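Local coordinates for lectin (Cicer arietinum, PDB 3V6N), which agglutinates red blood cells and holds calcium and sodium ions along the central channel of its four-bladed, hemopexin-type beta-propeller, at residues A9-R14 with S67-Y72; A122-T127 with D174-S179; K181-Y186 with I196-G201. All coordinates share one frame; numbering follows the deposited sequence.

The three contacts follow one another along the chain, and none is nested inside another. Interactions 1 and 2 each pair the inner strands of two consecutive propeller blades, 6-11 with 66-69 and 122-125 with 175-178. Their centres are 9 Å apart, and they meet at one sodium ion that takes a carbonyl from each of the four strands. Arg-11 and Arg-125 also reach from one contact to the other. Interaction 3 lies within the last blade, in the hairpin 184-189/192-197, about 9 Å from the centre of interaction 2 and 15 Å from that of interaction 1. Strands 175-178 and 184-189 are sheet neighbours, so the metal-bearing axis connects directly to this more peripheral hairpin.

Interaction 1. Residues A9-R14 with S67-Y72; sequences AFRSSR and SFDTEY. With NA (sodium ion), chain G.
Ala-9 and Ser-67 meet through a metal: each backbone O lies 2.2 Å from the sodium ion, and Ala-123 and Ala-176 add further carbonyls. The Ala-9 O and Ser-67 O atoms are 3.0 Å apart, a close approach of two partially negative oxygens, accounted for by the cation they share. Their strand segments run parallel, 2° apart with axes 5.4 Å from each other, yet belong to different sheets, as expected for inner strands of neighbouring propeller blades.

Hydrogen bonding across the gap is sparse. With OG set between its own N and carbonyl carbon (chi1 54°), Ser-67 gives a weak bond to Ala-9 O. Further out, Asp-69 OD2 approaches Arg-11 NH2 in the guanidinium plane, a long salt bridge of 3.8 Å with the two flat groups 85° apart. One water bridges them, donating to Asp-69 OD2 at 2.6 Å and making weaker bonds to Arg-11 NE and Ser-12 O. Outside, Arg-11 NH1 holds Ser-179 O, and Asp-69 OD1 bonds Tyr-88 OH.

In the packing, the Asp-69 side chain, with CG anti to its N, lies against Arg-11 O, its CB 3.5 Å away. Phe-10 CB rests 3.6 Å from Asp-69 N, its ring edge faces Ser-67 OG, and Ser-13 CB touches Tyr-72 O at 3.5 Å.

The shared cation ties the backbones at one end, while at the other a long, water-bridged Arg-Asp pair spans the two blades, probably a modest contribution because both groups have further partners.

Interaction 2. Residues A122-T127 with D174-S179; sequences AAFRST and DSAFAS. With NA (sodium ion), chain G; CA (calcium ion), chain D.
The inner strands of two hemopexin-type blades lie side by side around the central channel, with Ala-123 O and Ala-176 O both bound to its sodium ion, at 2.3 Å and 2.2 Å. These oxygens lie 3.2 Å apart, and Ala-9 and Ser-67 of the other two blades also give the ion their carbonyls. Strands 122-125 and 175-178 run parallel to within 2°, their axes 5.1 Å apart, but each is hydrogen-bonded to the second strand of its own blade: Phe-124 to Tyr-133, Phe-177 to Tyr-186.

Between the strands, alanine methyls and Phe-124 pack against each other and against the backbone. Ala-122 CB sits against the backbone at Ser-175 N, 3.7 Å away. Phe-124 has CG between its N and carbonyl carbon (chi1 72°), which carries the ring away from the neighbouring strand while CD1 still meets Ala-176 CB at 4.0 Å; its CB lies against Ala-178 N. Ala-178 CB comes 3.2 Å from Arg-125 O.

Such a ring of first strands, its carbonyls lining a metal-filled channel, is the hallmark of the four-bladed hemopexin fold, and it recurs one level along the axis. There Asp-174 contributes its backbone O, not its carboxylate, to calcium at 2.3 Å, joined by two waters and the carbonyls of Asn-7, Asp-65 and Asp-121. Asp-174 and Ser-175 oppose Phe-188 in a classic beta bulge. Arg-125 turns its guanidinium away, to Thr-70 O and Glu-71.

Interaction 3. Residues K181-Y186 with I196-G201; sequences KTNEAY and INFTPG. With SO4 (sulfate ion), chain H.
The Phe-198 ring carries Asn-183 CA over one face, 4.2 Å from the ring centroid and 25° off the normal, a CH-pi contact displaced toward the rim. At the edge, in the ring plane, lies Glu-184 O, while Ala-185 CB comes in obliquely to CE1 at 4.0 Å. Phe-124, outside these segments, meets the same ring edge-to-face. A chi1 of 67° on Phe-198 tucks the ring back beneath the Asn-183 backbone. The Asn-197 amide nitrogen, ND2, lies against Glu-184 CG, 3.9 Å away, while the Glu-184 carboxylate is turned 74° from the amide plane.

The backbones form an antiparallel ladder. Ala-185 and Ile-196 are a hydrogen-bonded pair, with Ala-185 N to Ile-196 O at 3.2 Å and Ile-196 N to Ala-185 O at 2.9 Å; Glu-184 and Asn-197 make the adjoining non-hydrogen-bonded pair. Beyond the strand ends, Phe-198 N still donates to Asn-183 O at 2.9 Å. That carbonyl also receives a CA-H contact from Asn-197. Asn-183 is the third residue of a type II turn closed by Glu-184 N to Lys-181 O, and its CB presses to 3.1 Å from Phe-198 O, while OD1 is bonded to Thr-127 of the preceding blade.

At the far end Gly-201 N binds a sulfate oxygen, O2, at 2.8 Å; the ion, probably from the crystallisation liquor, is also held by Tyr-133 and Tyr-140.

Backbone bonds therefore set the register of this hairpin, and the aromatic face under Asn-183 extends the association past the regular strands, anchoring the turn beside the neighbouring blade.

Interaction 1. Residues A9-R14 with S67-Y72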
ATOM      1  N   ALA A   9      15.800  -1.934 -10.409  1.00 12.38           N
ATOM      2  CA  ALA A   9      17.178  -1.532 -10.205  1.00 12.26           C
ATOM      3  C   ALA A   9      17.303  -0.024 -10.280  1.00 12.13           C
ATOM      4  O   ALA A   9      16.494   0.647 -10.945  1.00 11.83           O
ATOM      5  CB  ALA A   9      18.086  -2.191 -11.232  1.00 12.21           C
ATOM      6  N   PHE A  10      18.301   0.505  -9.578  1.00 11.94           N
ATOM      7  CA  PHE A  10      18.705   1.898  -9.745  1.00 11.87           C
ATOM      8  C   PHE A  10      20.208   2.057  -9.529  1.00 12.11           C
ATOM      9  O   PHE A  10      20.829   1.318  -8.757  1.00 12.13           O
ATOM     10  CB  PHE A  10      17.851   2.870  -8.900  1.00 11.86           C
ATOM     11  CG  PHE A  10      18.096   2.808  -7.400  1.00 11.91           C
ATOM     12  CD1 PHE A  10      17.292   2.012  -6.577  1.00 11.73           C
ATOM     13  CD2 PHE A  10      19.084   3.596  -6.801  1.00 11.92           C
ATOM     14  CE1 PHE A  10      17.486   1.987  -5.200  1.00 11.94           C
ATOM     15  CE2 PHE A  10      19.296   3.550  -5.421  1.00 12.12           C
ATOM     16  CZ  PHE A  10      18.490   2.750  -4.618  1.00 11.91           C
ATOM     17  N   ARG A  11      20.785   3.002 -10.254  1.00 12.10           N
ATOM     18  CA  ARG A  11      22.184   3.358 -10.126  1.00 12.54           C
ATOM     19  C   ARG A  11      22.391   4.076  -8.798  1.00 12.57           C
ATOM     20  O   ARG A  11      21.611   4.965  -8.463  1.00 12.03           O
ATOM     21  CB  ARG A  11      22.532   4.324 -11.265  1.00 12.93           C
ATOM     22  CG  ARG A  11      23.978   4.776 -11.277  1.00 13.71           C
ATOM     23  CD  ARG A  11      24.264   5.760 -12.394  1.00 14.02           C
ATOM     24  NE  ARG A  11      23.377   6.922 -12.347  1.00 13.96           N
ATOM     25  CZ  ARG A  11      23.204   7.750 -13.366  1.00 14.35           C
ATOM     26  NH1 ARG A  11      23.855   7.526 -14.514  1.00 14.61           N
ATOM     27  NH2 ARG A  11      22.370   8.778 -13.254  1.00 14.13           N
ATOM     28  N   SER A  12      23.420   3.691  -8.045  1.00 12.84           N
ATOM     29  CA  SER A  12      23.841   4.447  -6.853  1.00 13.44           C
ATOM     30  C   SER A  12      24.601   5.730  -7.194  1.00 14.14           C
ATOM     31  O   SER A  12      25.185   5.856  -8.278  1.00 13.75           O
ATOM     32  CB  SER A  12      24.747   3.597  -5.976  1.00 13.63           C
ATOM     33  OG  SER A  12      25.031   4.266  -4.750  1.00 13.92           O
ATOM     34  N   SER A  13      24.612   6.674  -6.252  1.00 14.91           N
ATOM     35  CA  SER A  13      25.502   7.849  -6.351  1.00 16.40           C
ATOM     36  C   SER A  13      26.978   7.477  -6.134  1.00 16.93           C
ATOM     37  O   SER A  13      27.871   8.234  -6.519  1.00 17.68           O
ATOM     38  CB  SER A  13      25.112   8.929  -5.346  1.00 16.97           C
ATOM     39  OG  SER A  13      25.282   8.429  -4.021  1.00 17.57           O
ATOM     40  N   ARG A  14      27.241   6.337  -5.497  1.00 17.10           N
ATOM     41  CA  ARG A  14      28.608   5.796  -5.451  1.00 17.87           C
ATOM     42  C   ARG A  14      29.024   5.217  -6.829  1.00 17.63           C
ATOM     43  O   ARG A  14      28.260   4.457  -7.443  1.00 15.97           O
ATOM     44  CB  ARG A  14      28.728   4.718  -4.369  1.00 18.71           C
ATOM     45  CG  ARG A  14      28.316   5.185  -2.973  1.00 20.00           C
ATOM     46  CD  ARG A  14      29.382   6.124  -2.443  1.00 21.86           C
ATOM     47  NE  ARG A  14      29.060   6.678  -1.131  1.00 22.74           N
ATOM     48  CZ  ARG A  14      29.514   6.196   0.019  1.00 23.23           C
ATOM     49  NH1 ARG A  14      30.305   5.126   0.041  1.00 22.80           N
ATOM     50  NH2 ARG A  14      29.169   6.797   1.149  1.00 24.55           N
ATOM     51  N   SER A  67      12.148   1.110 -10.193  1.00 12.34           N
ATOM     52  CA  SER A  67      12.747   2.302  -9.555  1.00 12.70           C
ATOM     53  C   SER A  67      13.728   3.045 -10.416  1.00 12.67           C
ATOM     54  O   SER A  67      14.169   2.536 -11.471  1.00 12.66           O
ATOM     55  CB  SER A  67      13.376   1.987  -8.205  1.00 13.35           C
ATOM     56  OG  SER A  67      14.288   0.946  -8.304  1.00 15.03           O
ATOM     57  N   PHE A  68      14.032   4.266  -9.989  1.00 12.62           N
ATOM     58  CA  PHE A  68      15.040   5.090 -10.654  1.00 12.84           C
ATOM     59  C   PHE A  68      15.684   6.082  -9.713  1.00 13.27           C
ATOM     60  O   PHE A  68      15.022   6.662  -8.869  1.00 13.16           O
ATOM     61  CB  PHE A  68      14.500   5.818 -11.910  1.00 12.31           C
ATOM     62  CG  PHE A  68      13.273   6.690 -11.685  1.00 12.13           C
ATOM     63  CD1 PHE A  68      13.400   8.044 -11.411  1.00 12.29           C
ATOM     64  CD2 PHE A  68      11.977   6.175 -11.866  1.00 12.00           C
ATOM     65  CE1 PHE A  68      12.276   8.853 -11.250  1.00 12.34           C
ATOM     66  CE2 PHE A  68      10.849   6.977 -11.716  1.00 11.93           C
ATOM     67  CZ  PHE A  68      10.997   8.319 -11.407  1.00 12.20           C
ATOM     68  N   ASP A  69      16.984   6.255  -9.896  1.00 14.57           N
ATOM     69  CA  ASP A  69      17.773   7.321  -9.296  1.00 16.36           C
ATOM     70  C   ASP A  69      17.246   8.669  -9.751  1.00 17.13           C
ATOM     71  O   ASP A  69      16.797   8.827 -10.902  1.00 16.86           O
ATOM     72  CB  ASP A  69      19.232   7.177  -9.756  1.00 17.87           C
ATOM     73  CG  ASP A  69      20.183   8.083  -8.990  1.00 19.72           C
ATOM     74  OD1 ASP A  69      20.103   8.132  -7.729  1.00 22.17           O
ATOM     75  OD2 ASP A  69      21.019   8.744  -9.649  1.00 20.95           O
ATOM     76  N   THR A  70      17.255   9.644  -8.851  1.00 18.18           N
ATOM     77  CA  THR A  70      16.910  10.995  -9.262  1.00 20.31           C
ATOM     78  C   THR A  70      18.182  11.848  -9.222  1.00 22.34           C
ATOM     79  O   THR A  70      18.857  11.977 -10.229  1.00 22.24           O
ATOM     80  CB  THR A  70      15.751  11.624  -8.437  1.00 20.09           C
ATOM     81  OG1 THR A  70      16.065  11.600  -7.032  1.00 20.43           O
ATOM     82  CG2 THR A  70      14.452  10.883  -8.688  1.00 19.09           C
ATOM     83  N   GLU A  71      18.487  12.407  -8.055  1.00 24.29           N
ATOM     84  CA  GLU A  71      19.692  13.182  -7.821  1.00 28.78           C
ATOM     85  C   GLU A  71      20.071  12.997  -6.359  1.00 29.59           C
ATOM     86  O   GLU A  71      19.236  12.630  -5.524  1.00 27.36           O
ATOM     87  CB  GLU A  71      19.471  14.677  -8.123  1.00 32.55           C
ATOM     88  CG  GLU A  71      19.401  15.036  -9.613  1.00 35.42           C
ATOM     89  CD  GLU A  71      20.749  15.380 -10.226  1.00 41.22           C
ATOM     90  OE1 GLU A  71      21.766  15.382  -9.497  1.00 45.92           O
ATOM     91  OE2 GLU A  71      20.800  15.683 -11.442  1.00 45.14           O
ATOM     92  N   TYR A  72      21.337  13.266  -6.067  1.00 32.13           N
ATOM     93  CA  TYR A  72      21.900  13.064  -4.748  1.00 34.51           C
ATOM     94  C   TYR A  72      21.706  11.618  -4.341  1.00 31.91           C
ATOM     95  O   TYR A  72      22.065  10.702  -5.092  1.00 34.64           O
ATOM     96  CB  TYR A  72      21.310  14.055  -3.742  1.00 39.97           C
ATOM     97  CG  TYR A  72      21.612  15.463  -4.170  1.00 46.55           C
ATOM     98  CD1 TYR A  72      20.629  16.262  -4.760  1.00 47.73           C
ATOM     99  CD2 TYR A  72      22.906  15.977  -4.048  1.00 50.06           C
ATOM    100  CE1 TYR A  72      20.919  17.551  -5.182  1.00 52.19           C
ATOM    101  CE2 TYR A  72      23.206  17.264  -4.463  1.00 54.84           C
ATOM    102  CZ  TYR A  72      22.213  18.050  -5.028  1.00 55.19           C
ATOM    103  OH  TYR A  72      22.524  19.331  -5.439  1.00 58.68           O
TER
HETATM  104 NA    NA G 232      15.442   1.286 -12.782  1.00 11.98          NA
HETATM  105  O   HOH W   1      23.483   7.863  -9.425  1.00 31.08           O

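Interaction 2. Residues A122-T127 with D174-S179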
ATOM      1  N   ALA A 122       9.585  -0.848 -15.585  1.00 12.83           N
ATOM      2  CA  ALA A 122      11.013  -0.547 -15.586  1.00 12.74           C
ATOM      3  C   ALA A 122      11.216   0.944 -15.822  1.00 12.83           C
ATOM      4  O   ALA A 122      10.349   1.616 -16.392  1.00 12.97           O
ATOM      5  CB  ALA A 122      11.748  -1.360 -16.663  1.00 12.80           C
ATOM      6  N   ALA A 123      12.359   1.465 -15.370  1.00 12.41           N
ATOM      7  CA  ALA A 123      12.654   2.879 -15.516  1.00 12.25           C
ATOM      8  C   ALA A 123      14.144   3.101 -15.449  1.00 12.31           C
ATOM      9  O   ALA A 123      14.854   2.365 -14.754  1.00 11.94           O
ATOM     10  CB  ALA A 123      11.958   3.678 -14.428  1.00 11.95           C
ATOM     11  N   PHE A 124      14.632   4.100 -16.176  1.00 12.38           N
ATOM     12  CA  PHE A 124      16.007   4.528 -15.966  1.00 12.98           C
ATOM     13  C   PHE A 124      16.219   6.029 -16.157  1.00 13.42           C
ATOM     14  O   PHE A 124      15.526   6.673 -16.946  1.00 13.52           O
ATOM     15  CB  PHE A 124      17.041   3.678 -16.744  1.00 12.66           C
ATOM     16  CG  PHE A 124      17.060   3.909 -18.232  1.00 12.73           C
ATOM     17  CD1 PHE A 124      16.351   3.072 -19.089  1.00 12.65           C
ATOM     18  CD2 PHE A 124      17.841   4.919 -18.782  1.00 12.98           C
ATOM     19  CE1 PHE A 124      16.387   3.258 -20.461  1.00 13.06           C
ATOM     20  CE2 PHE A 124      17.879   5.115 -20.165  1.00 13.27           C
ATOM     21  CZ  PHE A 124      17.156   4.278 -21.002  1.00 13.24           C
ATOM     22  N   ARG A 125      17.176   6.550 -15.401  1.00 13.81           N
ATOM     23  CA  ARG A 125      17.503   7.970 -15.371  1.00 15.00           C
ATOM     24  C   ARG A 125      18.286   8.382 -16.616  1.00 15.59           C
ATOM     25  O   ARG A 125      19.329   7.798 -16.911  1.00 16.25           O
ATOM     26  CB  ARG A 125      18.299   8.277 -14.082  1.00 14.65           C
ATOM     27  CG  ARG A 125      18.774   9.702 -13.907  1.00 15.08           C
ATOM     28  CD  ARG A 125      17.650  10.657 -13.545  1.00 15.22           C
ATOM     29  NE  ARG A 125      18.212  11.864 -12.945  1.00 15.53           N
ATOM     30  CZ  ARG A 125      18.548  12.965 -13.614  1.00 15.97           C
ATOM     31  NH1 ARG A 125      18.385  13.039 -14.940  1.00 15.99           N
ATOM     32  NH2 ARG A 125      19.061  13.993 -12.952  1.00 16.10           N
ATOM     33  N   SER A 126      17.774   9.372 -17.348  1.00 15.76           N
ATOM     34  CA  SER A 126      18.489   9.939 -18.504  1.00 17.00           C
ATOM     35  C   SER A 126      19.742  10.724 -18.102  1.00 17.87           C
ATOM     36  O   SER A 126      19.877  11.138 -16.948  1.00 18.67           O
ATOM     37  CB  SER A 126      17.554  10.866 -19.306  1.00 16.77           C
ATOM     38  OG  SER A 126      18.209  11.426 -20.436  1.00 15.99           O
ATOM     39  N   THR A 127      20.665  10.923 -19.048  1.00 19.48           N
ATOM     40  CA  THR A 127      21.750  11.906 -18.857  1.00 21.03           C
ATOM     41  C   THR A 127      21.247  13.346 -19.026  1.00 21.83           C
ATOM     42  O   THR A 127      21.873  14.285 -18.530  1.00 22.03           O
ATOM     43  CB  THR A 127      22.926  11.691 -19.836  1.00 21.47           C
ATOM     44  OG1 THR A 127      22.417  11.548 -21.173  1.00 22.31           O
ATOM     45  CG2 THR A 127      23.724  10.443 -19.458  1.00 21.13           C
ATOM     46  N   ASP A 174      11.739  -5.902 -17.862  1.00 20.81           N
ATOM     47  CA  ASP A 174      11.389  -6.269 -16.488  1.00 20.63           C
ATOM     48  C   ASP A 174      11.998  -5.253 -15.522  1.00 18.52           C
ATOM     49  O   ASP A 174      11.435  -4.976 -14.468  1.00 17.98           O
ATOM     50  CB  ASP A 174      11.912  -7.683 -16.143  1.00 22.52           C
ATOM     51  CG  ASP A 174      11.059  -8.807 -16.735  1.00 26.16           C
ATOM     52  OD1 ASP A 174       9.996  -8.493 -17.320  1.00 28.99           O
ATOM     53  OD2 ASP A 174      11.439 -10.019 -16.611  1.00 26.21           O
ATOM     54  N   SER A 175      13.141  -4.693 -15.920  1.00 17.36           N
ATOM     55  CA  SER A 175      13.997  -3.905 -15.057  1.00 16.66           C
ATOM     56  C   SER A 175      15.062  -3.174 -15.869  1.00 15.76           C
ATOM     57  O   SER A 175      15.400  -3.610 -16.967  1.00 16.35           O
ATOM     58  CB  SER A 175      14.668  -4.841 -14.054  1.00 17.95           C
ATOM     59  OG  SER A 175      15.523  -4.121 -13.222  1.00 20.09           O
ATOM     60  N   ALA A 176      15.589  -2.076 -15.326  1.00 14.26           N
ATOM     61  CA  ALA A 176      16.628  -1.270 -15.976  1.00 13.54           C
ATOM     62  C   ALA A 176      17.387  -0.364 -14.989  1.00 12.90           C
ATOM     63  O   ALA A 176      16.842   0.027 -13.938  1.00 12.49           O
ATOM     64  CB  ALA A 176      16.022  -0.413 -17.084  1.00 13.49           C
ATOM     65  N   PHE A 177      18.637  -0.050 -15.320  1.00 12.23           N
ATOM     66  CA  PHE A 177      19.353   1.041 -14.674  1.00 12.31           C
ATOM     67  C   PHE A 177      20.333   1.721 -15.622  1.00 12.62           C
ATOM     68  O   PHE A 177      20.796   1.125 -16.607  1.00 12.63           O
ATOM     69  CB  PHE A 177      19.991   0.658 -13.302  1.00 12.00           C
ATOM     70  CG  PHE A 177      21.246  -0.199 -13.381  1.00 12.11           C
ATOM     71  CD1 PHE A 177      21.165  -1.590 -13.328  1.00 12.13           C
ATOM     72  CD2 PHE A 177      22.517   0.392 -13.411  1.00 12.13           C
ATOM     73  CE1 PHE A 177      22.312  -2.382 -13.359  1.00 12.35           C
ATOM     74  CE2 PHE A 177      23.669  -0.390 -13.433  1.00 12.32           C
ATOM     75  CZ  PHE A 177      23.574  -1.778 -13.402  1.00 12.42           C
ATOM     76  N   ALA A 178      20.598   2.991 -15.346  1.00 12.77           N
ATOM     77  CA  ALA A 178      21.514   3.762 -16.157  1.00 13.66           C
ATOM     78  C   ALA A 178      22.937   3.538 -15.634  1.00 14.28           C
ATOM     79  O   ALA A 178      23.152   3.409 -14.443  1.00 14.27           O
ATOM     80  CB  ALA A 178      21.138   5.241 -16.118  1.00 14.01           C
ATOM     81  N   SER A 179      23.899   3.457 -16.534  1.00 15.00           N
ATOM     82  CA  SER A 179      25.285   3.249 -16.146  1.00 15.59           C
ATOM     83  C   SER A 179      25.890   4.559 -15.684  1.00 16.51           C
ATOM     84  O   SER A 179      25.369   5.643 -15.998  1.00 15.59           O
ATOM     85  CB  SER A 179      26.080   2.746 -17.344  1.00 15.74           C
ATOM     86  OG  SER A 179      27.408   2.404 -16.993  1.00 15.74           O
TER
HETATM   87 NA    NA G 232      15.442   1.286 -12.782  1.00 11.98          NA
HETATM   88 CA    CA D 229       9.761  -4.630 -12.937  1.00 10.59          CA
HETATM   89  O   HOH W   2       8.598  -6.073 -14.407  1.00 18.04           O
HETATM   90  O   HOH W   3       7.319  -4.144 -12.488  1.00 15.84           O

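Interaction 3. Residues K181-Y186 with I196-G201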
ATOM      1  N   LYS A 181      28.783   5.152 -16.842  1.00 23.55           N
ATOM      2  CA  LYS A 181      29.370   5.537 -18.133  1.00 26.09           C
ATOM      3  C   LYS A 181      28.298   6.263 -18.944  1.00 25.79           C
ATOM      4  O   LYS A 181      27.222   5.706 -19.196  1.00 24.11           O
ATOM      5  CB  LYS A 181      29.904   4.320 -18.897  1.00 28.28           C
ATOM      6  CG  LYS A 181      30.947   3.502 -18.137  1.00 34.03           C
ATOM      7  CD  LYS A 181      32.153   4.347 -17.697  1.00 38.60           C
ATOM      8  CE  LYS A 181      33.144   3.573 -16.823  1.00 40.21           C
ATOM      9  NZ  LYS A 181      33.829   2.447 -17.537  1.00 41.92           N
ATOM     10  N   THR A 182      28.587   7.514 -19.313  1.00 26.69           N
ATOM     11  CA  THR A 182      27.612   8.399 -19.983  1.00 27.62           C
ATOM     12  C   THR A 182      26.891   7.739 -21.157  1.00 25.65           C
ATOM     13  O   THR A 182      27.509   7.122 -22.007  1.00 25.19           O
ATOM     14  CB  THR A 182      28.274   9.708 -20.480  1.00 29.18           C
ATOM     15  OG1 THR A 182      28.800  10.420 -19.362  1.00 31.85           O
ATOM     16  CG2 THR A 182      27.265  10.605 -21.190  1.00 29.73           C
ATOM     17  N   ASN A 183      25.572   7.889 -21.170  1.00 26.11           N
ATOM     18  CA  ASN A 183      24.713   7.462 -22.276  1.00 26.12           C
ATOM     19  C   ASN A 183      24.669   5.945 -22.473  1.00 24.81           C
ATOM     20  O   ASN A 183      24.388   5.466 -23.570  1.00 25.46           O
ATOM     21  CB  ASN A 183      25.084   8.194 -23.583  1.00 28.07           C
ATOM     22  CG  ASN A 183      24.671   9.665 -23.582  1.00 30.37           C
ATOM     23  OD1 ASN A 183      23.738  10.077 -22.881  1.00 32.70           O
ATOM     24  ND2 ASN A 183      25.359  10.464 -24.385  1.00 30.54           N
ATOM     25  N   GLU A 184      24.956   5.193 -21.412  1.00 23.13           N
ATOM     26  CA  GLU A 184      24.720   3.751 -21.405  1.00 21.56           C
ATOM     27  C   GLU A 184      23.727   3.378 -20.321  1.00 19.57           C
ATOM     28  O   GLU A 184      23.617   4.055 -19.290  1.00 19.06           O
ATOM     29  CB  GLU A 184      26.011   2.947 -21.224  1.00 22.52           C
ATOM     30  CG  GLU A 184      26.910   2.954 -22.446  1.00 24.42           C
ATOM     31  CD  GLU A 184      28.100   2.023 -22.335  1.00 26.27           C
ATOM     32  OE1 GLU A 184      28.157   1.142 -21.430  1.00 26.22           O
ATOM     33  OE2 GLU A 184      28.989   2.169 -23.195  1.00 28.45           O
ATOM     34  N   ALA A 185      23.010   2.294 -20.581  1.00 17.37           N
ATOM     35  CA  ALA A 185      21.990   1.789 -19.697  1.00 15.96           C
ATOM     36  C   ALA A 185      21.907   0.280 -19.889  1.00 15.39           C
ATOM     37  O   ALA A 185      22.270  -0.246 -20.955  1.00 15.44           O
ATOM     38  CB  ALA A 185      20.657   2.453 -20.003  1.00 15.84           C
ATOM     39  N   TYR A 186      21.443  -0.407 -18.852  1.00 14.33           N
ATOM     40  CA  TYR A 186      21.226  -1.837 -18.901  1.00 14.07           C
ATOM     41  C   TYR A 186      19.729  -2.122 -18.868  1.00 13.72           C
ATOM     42  O   TYR A 186      18.988  -1.519 -18.086  1.00 13.44           O
ATOM     43  CB  TYR A 186      21.905  -2.535 -17.723  1.00 13.84           C
ATOM     44  CG  TYR A 186      23.418  -2.389 -17.687  1.00 14.45           C
ATOM     45  CD1 TYR A 186      24.255  -3.369 -18.237  1.00 14.61           C
ATOM     46  CD2 TYR A 186      24.013  -1.272 -17.105  1.00 14.09           C
ATOM     47  CE1 TYR A 186      25.642  -3.233 -18.202  1.00 14.82           C
ATOM     48  CE2 TYR A 186      25.388  -1.134 -17.072  1.00 14.40           C
ATOM     49  CZ  TYR A 186      26.197  -2.117 -17.612  1.00 14.52           C
ATOM     50  OH  TYR A 186      27.562  -1.961 -17.557  1.00 15.09           O
ATOM     51  N   ILE A 196      22.722  -0.970 -23.775  1.00 21.22           N
ATOM     52  CA  ILE A 196      22.440  -0.052 -24.882  1.00 22.27           C
ATOM     53  C   ILE A 196      23.193   1.280 -24.750  1.00 24.16           C
ATOM     54  O   ILE A 196      23.566   1.681 -23.644  1.00 24.41           O
ATOM     55  CB  ILE A 196      20.923   0.203 -25.046  1.00 21.89           C
ATOM     56  CG1 ILE A 196      20.372   1.040 -23.888  1.00 21.58           C
ATOM     57  CG2 ILE A 196      20.165  -1.117 -25.147  1.00 21.77           C
ATOM     58  CD1 ILE A 196      18.983   1.589 -24.114  1.00 21.40           C
ATOM     59  N   ASN A 197      23.441   1.939 -25.881  1.00 26.96           N
ATOM     60  CA  ASN A 197      23.940   3.322 -25.912  1.00 29.12           C
ATOM     61  C   ASN A 197      22.811   4.174 -26.465  1.00 31.76           C
ATOM     62  O   ASN A 197      22.219   3.834 -27.499  1.00 33.38           O
ATOM     63  CB  ASN A 197      25.204   3.461 -26.770  1.00 31.09           C
ATOM     64  CG  ASN A 197      25.837   4.857 -26.681  1.00 33.98           C
ATOM     65  OD1 ASN A 197      25.459   5.786 -27.407  1.00 35.88           O
ATOM     66  ND2 ASN A 197      26.819   5.003 -25.802  1.00 33.35           N
ATOM     67  N   PHE A 198      22.479   5.254 -25.762  1.00 31.42           N
ATOM     68  CA  PHE A 198      21.337   6.090 -26.150  1.00 31.51           C
ATOM     69  C   PHE A 198      21.759   7.559 -26.242  1.00 31.11           C
ATOM     70  O   PHE A 198      22.712   7.979 -25.581  1.00 29.63           O
ATOM     71  CB  PHE A 198      20.126   5.891 -25.195  1.00 31.24           C
ATOM     72  CG  PHE A 198      20.366   6.382 -23.781  1.00 31.65           C
ATOM     73  CD1 PHE A 198      21.027   5.588 -22.852  1.00 31.17           C
ATOM     74  CD2 PHE A 198      19.936   7.649 -23.385  1.00 31.39           C
ATOM     75  CE1 PHE A 198      21.263   6.047 -21.560  1.00 32.06           C
ATOM     76  CE2 PHE A 198      20.163   8.116 -22.099  1.00 30.91           C
ATOM     77  CZ  PHE A 198      20.831   7.315 -21.180  1.00 32.76           C
ATOM     78  N   THR A 199      21.067   8.305 -27.103  1.00 31.60           N
ATOM     79  CA  THR A 199      21.185   9.761 -27.184  1.00 31.71           C
ATOM     80  C   THR A 199      19.788  10.360 -27.036  1.00 31.68           C
ATOM     81  O   THR A 199      18.926  10.149 -27.894  1.00 30.52           O
ATOM     82  CB  THR A 199      21.805  10.209 -28.521  1.00 33.29           C
ATOM     83  OG1 THR A 199      23.113   9.642 -28.646  1.00 32.75           O
ATOM     84  CG2 THR A 199      21.901  11.748 -28.600  1.00 33.21           C
ATOM     85  N   PRO A 200      19.551  11.082 -25.927  1.00 32.52           N
ATOM     86  CA  PRO A 200      18.251  11.685 -25.622  1.00 33.32           C
ATOM     87  C   PRO A 200      17.715  12.514 -26.783  1.00 35.27           C
ATOM     88  O   PRO A 200      18.443  13.345 -27.336  1.00 34.10           O
ATOM     89  CB  PRO A 200      18.567  12.595 -24.431  1.00 32.92           C
ATOM     90  CG  PRO A 200      19.703  11.913 -23.749  1.00 31.87           C
ATOM     91  CD  PRO A 200      20.530  11.312 -24.849  1.00 32.28           C
ATOM     92  N   GLY A 201      16.460  12.262 -27.158  1.00 37.06           N
ATOM     93  CA  GLY A 201      15.784  13.028 -28.202  1.00 38.34           C
ATOM     94  C   GLY A 201      16.156  12.618 -29.618  1.00 41.92           C
ATOM     95  O   GLY A 201      15.632  13.171 -30.585  1.00 39.87           O
TER
HETATM   96  S   SO4 H 233      14.006   9.204 -27.032  1.00 21.00           S
HETATM   97  O1  SO4 H 233      14.283   9.260 -28.483  1.00 26.94           O
HETATM   98  O2  SO4 H 233      14.784  10.230 -26.322  1.00 22.70           O
HETATM   99  O3  SO4 H 233      12.569   9.414 -26.820  1.00 23.34           O
HETATM  100  O4  SO4 H 233      14.460   7.856 -26.665  1.00 25.16           O